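PDB 4OVS: TRAP dicarboxylate transporter, DctP subunit from Sulfurospirillum deleyianum, which binds succinate and probably serves as the periplasmic solute-receptor of a TRAP-type dicarboxylate transporter. Local coordinates for residues V124-I127 with L128-K131; I312-Q315 with F316-T319. One frame throughout, in Å; residues are numbered along the deposited sequence.

In the fold
Both contacts are local, each made within one run of eight residues, and they follow in series along the chain without nesting or crossing. Contact 1 comes first, two successive turns of helix 123-134, which leads into the long strand 137-152 of the mixed sheet. Contact 2 comes much later, where the chain leaves helix 299-310 and winds through a short 3-10 turn into the C-terminal helix 317-330. Their centres lie 19 Å apart and their nearest atoms about 7 Å. Helix 317-330 is the link: Val124 of contact 1 rests on Leu324 and Lys327, while Tyr313 and Tyr317 of contact 2 pack on Ile325. Contact 2 also leans on helix 174-181.

Contact 1 (V124-I127 with L128-K131); sequences VGQI and LKDK
Gln126 and Asp130 face each other one turn apart on an alpha-helix, helix 123-134 of this solute-binding protein. Its backbone bonds run from residue i+4 to i: Leu128 N gives a fairly straight one to Val124 O, and Lys129 N, Asp130 N and Lys131 N follow with Gly125, Gln126 and Ile127 as acceptors. Gly125 O is gripped a second time by the hydroxyl of Tyr142 on strand 137-152.

Apolar contacts line the buried side, where Val124 and Leu128 point the same way and Val124 CG1 meets Leu128 CD1 at 3.8 Å. Leu103, Phe104 and helix 317-330 add to this packing. Alongside, the aliphatic part of Lys131 follows Ile127, with CE 3.8 Å from Ile127 CG2, before NZ turns to a salt bridge with Glu100. Lys129, extended beyond CG, carries its NZ to the carbonyl oxygen of Leu140.

The polar side-chain pair lies on the exposed side. Gln126 has CG anti to its backbone N (chi1 -174°) and then bends at chi2, which swings the amide back over the next turn. Gln126 NE2 donates to Asp130 OD1 at 2.8 Å, within the amide's own plane but from above the carboxylate plane.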
loop_
_atom_site.group_PDB
_atom_site.type_symbol
_atom_site.label_atom_id
_atom_site.label_comp_id
_atom_site.label_asym_id
_atom_site.label_seq_id
_atom_site.Cartn_x
_atom_site.Cartn_y
_atom_site.Cartn_z
ATOM N N VAL A 124 -13.301 -4.204 -12.667
ATOM C CA VAL A 124 -11.837 -4.307 -12.732
ATOM C C VAL A 124 -11.277 -4.898 -11.452
ATOM O O VAL A 124 -10.447 -5.812 -11.488
ATOM C CB VAL A 124 -11.200 -2.949 -13.030
ATOM C CG1 VAL A 124 -9.719 -2.986 -12.819
ATOM C CG2 VAL A 124 -11.514 -2.535 -14.455
ATOM N N GLY A 125 -11.730 -4.385 -10.314
ATOM C CA GLY A 125 -11.358 -4.990 -9.052
ATOM C C GLY A 125 -11.514 -6.501 -9.090
ATOM O O GLY A 125 -10.645 -7.226 -8.624
ATOM N N GLN A 126 -12.624 -6.991 -9.645
ATOM C CA GLN A 126 -12.888 -8.438 -9.612
ATOM C C GLN A 126 -11.966 -9.199 -10.554
ATOM O O GLN A 126 -11.513 -10.290 -10.232
ATOM C CB GLN A 126 -14.344 -8.743 -9.953
ATOM C CG GLN A 126 -14.704 -10.206 -9.782
ATOM C CD GLN A 126 -14.632 -10.649 -8.337
ATOM O OE1 GLN A 126 -15.294 -10.089 -7.462
ATOM N NE2 GLN A 126 -13.786 -11.631 -8.070
ATOM N N ILE A 127 -11.675 -8.609 -11.708
ATOM C CA ILE A 127 -10.768 -9.229 -12.665
ATOM C C ILE A 127 -9.407 -9.456 -12.027
ATOM O O ILE A 127 -8.811 -10.513 -12.201
ATOM C CB ILE A 127 -10.601 -8.369 -13.899
ATOM C CG1 ILE A 127 -11.764 -8.597 -14.862
ATOM C CG2 ILE A 127 -9.287 -8.707 -14.608
ATOM C CD1 ILE A 127 -11.971 -7.443 -15.856
ATOM N N LEU A 128 -8.898 -8.470 -11.285
ATOM C CA LEU A 128 -7.570 -8.633 -10.656
ATOM C C LEU A 128 -7.601 -9.597 -9.456
ATOM O O LEU A 128 -6.678 -10.365 -9.268
ATOM C CB LEU A 128 -6.973 -7.289 -10.286
ATOM C CG LEU A 128 -6.665 -6.611 -11.619
ATOM C CD1 LEU A 128 -6.844 -5.154 -11.507
ATOM C CD2 LEU A 128 -5.289 -6.936 -12.111
ATOM N N LYS A 129 -8.660 -9.582 -8.661
ATOM C CA LYS A 129 -8.811 -10.613 -7.630
ATOM C C LYS A 129 -8.719 -12.007 -8.270
ATOM O O LYS A 129 -8.068 -12.913 -7.764
ATOM C CB LYS A 129 -10.179 -10.508 -6.929
ATOM C CG LYS A 129 -10.381 -9.325 -6.024
ATOM C CD LYS A 129 -11.622 -9.510 -5.184
ATOM C CE LYS A 129 -11.891 -8.294 -4.358
ATOM N NZ LYS A 129 -13.068 -8.446 -3.436
ATOM N N ASP A 130 -9.427 -12.183 -9.374
ATOM C CA ASP A 130 -9.534 -13.511 -9.964
ATOM C C ASP A 130 -8.160 -14.014 -10.404
ATOM O O ASP A 130 -7.846 -15.204 -10.306
ATOM C CB ASP A 130 -10.527 -13.514 -11.132
ATOM C CG ASP A 130 -11.981 -13.419 -10.669
ATOM O OD1 ASP A 130 -12.266 -13.482 -9.442
ATOM O OD2 ASP A 130 -12.862 -13.310 -11.555
ATOM N N LYS A 131 -7.336 -13.097 -10.870
ATOM C CA LYS A 131 -5.973 -13.433 -11.290
ATOM C C LYS A 131 -5.102 -13.890 -10.122
ATOM O O LYS A 131 -4.293 -14.790 -10.253
ATOM C CB LYS A 131 -5.332 -12.230 -11.985
ATOM C CG LYS A 131 -6.032 -11.879 -13.299
ATOM C CD LYS A 131 -5.294 -10.801 -14.087
ATOM C CE LYS A 131 -5.986 -10.497 -15.396
ATOM N NZ LYS A 131 -5.505 -11.409 -16.448
#

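Contact 2 (I312-Q315 with F316-T319); sequences IYPQ and FYKT
Tyr317 lays its ring over Pro314, the proline CA standing 3.7 Å from the ring centroid and only 8° off the normal, a CH-pi contact centred on the face. This is the first turn into the C-terminal helix, entered through a 3-10 segment. Pro314 CG continues along the ring to its far end, 4.2 Å from Tyr317 CZ, while Tyr313 O approaches the same ring obliquely. Phe316 is turned the other way. The edge of its ring meets the carbonyl of Ile312, with CD2 3.1 Å from Ile312 O, and the methyl Ile312 CD1 lies farther along, near CE2. Gln315 runs alongside, extended beyond CG, its amide nearly parallel to the phenyl plane (14° apart).

Behind these side chains stand the backbone bonds. Phe316 N reaches back to Tyr313 O, though the nitrogen's modelled position is less sure, and Tyr317 N donates to Pro314 O at 3.2 Å, an i+3 to i bond in keeping with the 3-10 turn. A water donates to Gln315 O at 3.0 Å and is hydrogen-bonded to Thr319 OG1 as well, joining the turn to the next.

Farther out, Phe316 packs against Val175 and Ala178 of helix 174-181, and the hydroxyl of Tyr313 is held by the carbonyl of Pro107. The Pro314 CA-H, next to the amide nitrogen and carbonyl, is probably somewhat polarised, and the aromatic C-H edge of Phe316 is expected to be slightly positive, so both tyrosine face and carbonyl oxygen probably gain a weak electrostatic attraction beyond dispersion.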
loop_
_atom_site.group_PDB
_atom_site.type_symbol
_atom_site.label_atom_id
_atom_site.label_comp_id
_atom_site.label_asym_id
_atom_site.label_seq_id
_atom_site.Cartn_x
_atom_site.Cartn_y
_atom_site.Cartn_z
ATOM N N ILE A 312 4.549 7.378 -19.329
ATOM C CA ILE A 312 5.022 6.010 -19.198
ATOM C C ILE A 312 3.954 4.945 -19.559
ATOM O O ILE A 312 4.285 3.761 -19.703
ATOM C CB ILE A 312 5.525 5.746 -17.773
ATOM C CG1 ILE A 312 4.353 5.565 -16.804
ATOM C CG2 ILE A 312 6.450 6.898 -17.273
ATOM C CD1 ILE A 312 4.787 5.149 -15.410
ATOM N N TYR A 313 2.687 5.345 -19.673
ATOM C CA TYR A 313 1.597 4.357 -19.789
ATOM C C TYR A 313 1.819 3.379 -20.963
ATOM O O TYR A 313 1.613 2.168 -20.822
ATOM C CB TYR A 313 0.226 5.037 -19.950
ATOM C CG TYR A 313 -0.456 5.577 -18.692
ATOM C CD1 TYR A 313 0.267 6.027 -17.598
ATOM C CD2 TYR A 313 -1.841 5.666 -18.632
ATOM C CE1 TYR A 313 -0.384 6.544 -16.457
ATOM C CE2 TYR A 313 -2.486 6.172 -17.517
ATOM C CZ TYR A 313 -1.757 6.618 -16.434
ATOM O OH TYR A 313 -2.447 7.106 -15.331
ATOM N N PRO A 314 2.210 3.898 -22.136
ATOM C CA PRO A 314 2.289 2.976 -23.276
ATOM C C PRO A 314 3.306 1.851 -23.120
ATOM O O PRO A 314 3.119 0.772 -23.664
ATOM C CB PRO A 314 2.662 3.897 -24.432
ATOM C CG PRO A 314 2.000 5.182 -24.080
ATOM C CD PRO A 314 2.136 5.301 -22.576
ATOM N N GLN A 315 4.373 2.093 -22.385
ATOM C CA GLN A 315 5.341 1.048 -22.073
ATOM C C GLN A 315 4.648 -0.186 -21.477
ATOM O O GLN A 315 5.205 -1.282 -21.504
ATOM C CB GLN A 315 6.359 1.562 -21.041
ATOM C CG GLN A 315 6.997 2.911 -21.370
ATOM C CD GLN A 315 8.058 3.282 -20.361
ATOM O OE1 GLN A 315 8.591 2.416 -19.659
ATOM N NE2 GLN A 315 8.354 4.565 -20.260
ATOM N N PHE A 316 3.441 0.002 -20.933
ATOM C CA PHE A 316 2.779 -1.036 -20.155
ATOM C C PHE A 316 1.471 -1.587 -20.767
ATOM O O PHE A 316 0.783 -2.399 -20.133
ATOM C CB PHE A 316 2.522 -0.508 -18.736
ATOM C CG PHE A 316 3.767 -0.179 -18.000
ATOM C CD1 PHE A 316 4.461 -1.163 -17.336
ATOM C CD2 PHE A 316 4.282 1.105 -18.015
ATOM C CE1 PHE A 316 5.647 -0.866 -16.667
ATOM C CE2 PHE A 316 5.462 1.413 -17.346
ATOM C CZ PHE A 316 6.141 0.429 -16.668
ATOM N N TYR A 317 1.125 -1.148 -21.973
ATOM C CA TYR A 317 -0.018 -1.718 -22.700
ATOM C C TYR A 317 0.142 -3.225 -22.902
ATOM O O TYR A 317 -0.835 -3.980 -22.889
ATOM C CB TYR A 317 -0.162 -1.059 -24.075
ATOM C CG TYR A 317 -0.655 0.376 -24.045
ATOM C CD1 TYR A 317 -0.953 1.016 -22.844
ATOM C CD2 TYR A 317 -0.817 1.094 -25.226
ATOM C CE1 TYR A 317 -1.407 2.325 -22.837
ATOM C CE2 TYR A 317 -1.273 2.381 -25.224
ATOM C CZ TYR A 317 -1.571 2.994 -24.036
ATOM O OH TYR A 317 -2.022 4.289 -24.050
ATOM N N LYS A 318 1.377 -3.667 -23.095
ATOM C CA LYS A 318 1.620 -5.066 -23.366
ATOM C C LYS A 318 1.382 -5.941 -22.139
ATOM O O LYS A 318 0.701 -6.962 -22.230
ATOM C CB LYS A 318 3.037 -5.246 -23.894
ATOM C CG LYS A 318 3.445 -6.675 -24.142
ATOM C CD LYS A 318 4.917 -6.721 -24.511
ATOM C CE LYS A 318 5.163 -6.187 -25.912
ATOM N NZ LYS A 318 4.667 -7.146 -26.922
ATOM N N THR A 319 1.908 -5.531 -20.986
ATOM C CA THR A 319 1.899 -6.407 -19.821
ATOM C C THR A 319 0.702 -6.163 -18.908
ATOM O O THR A 319 0.307 -7.060 -18.174
ATOM C CB THR A 319 3.188 -6.242 -19.007
ATOM O OG1 THR A 319 3.428 -4.846 -18.778
ATOM C CG2 THR A 319 4.372 -6.830 -19.752
HETATM O O HOH W 1 4.366 -4.169 -21.204
#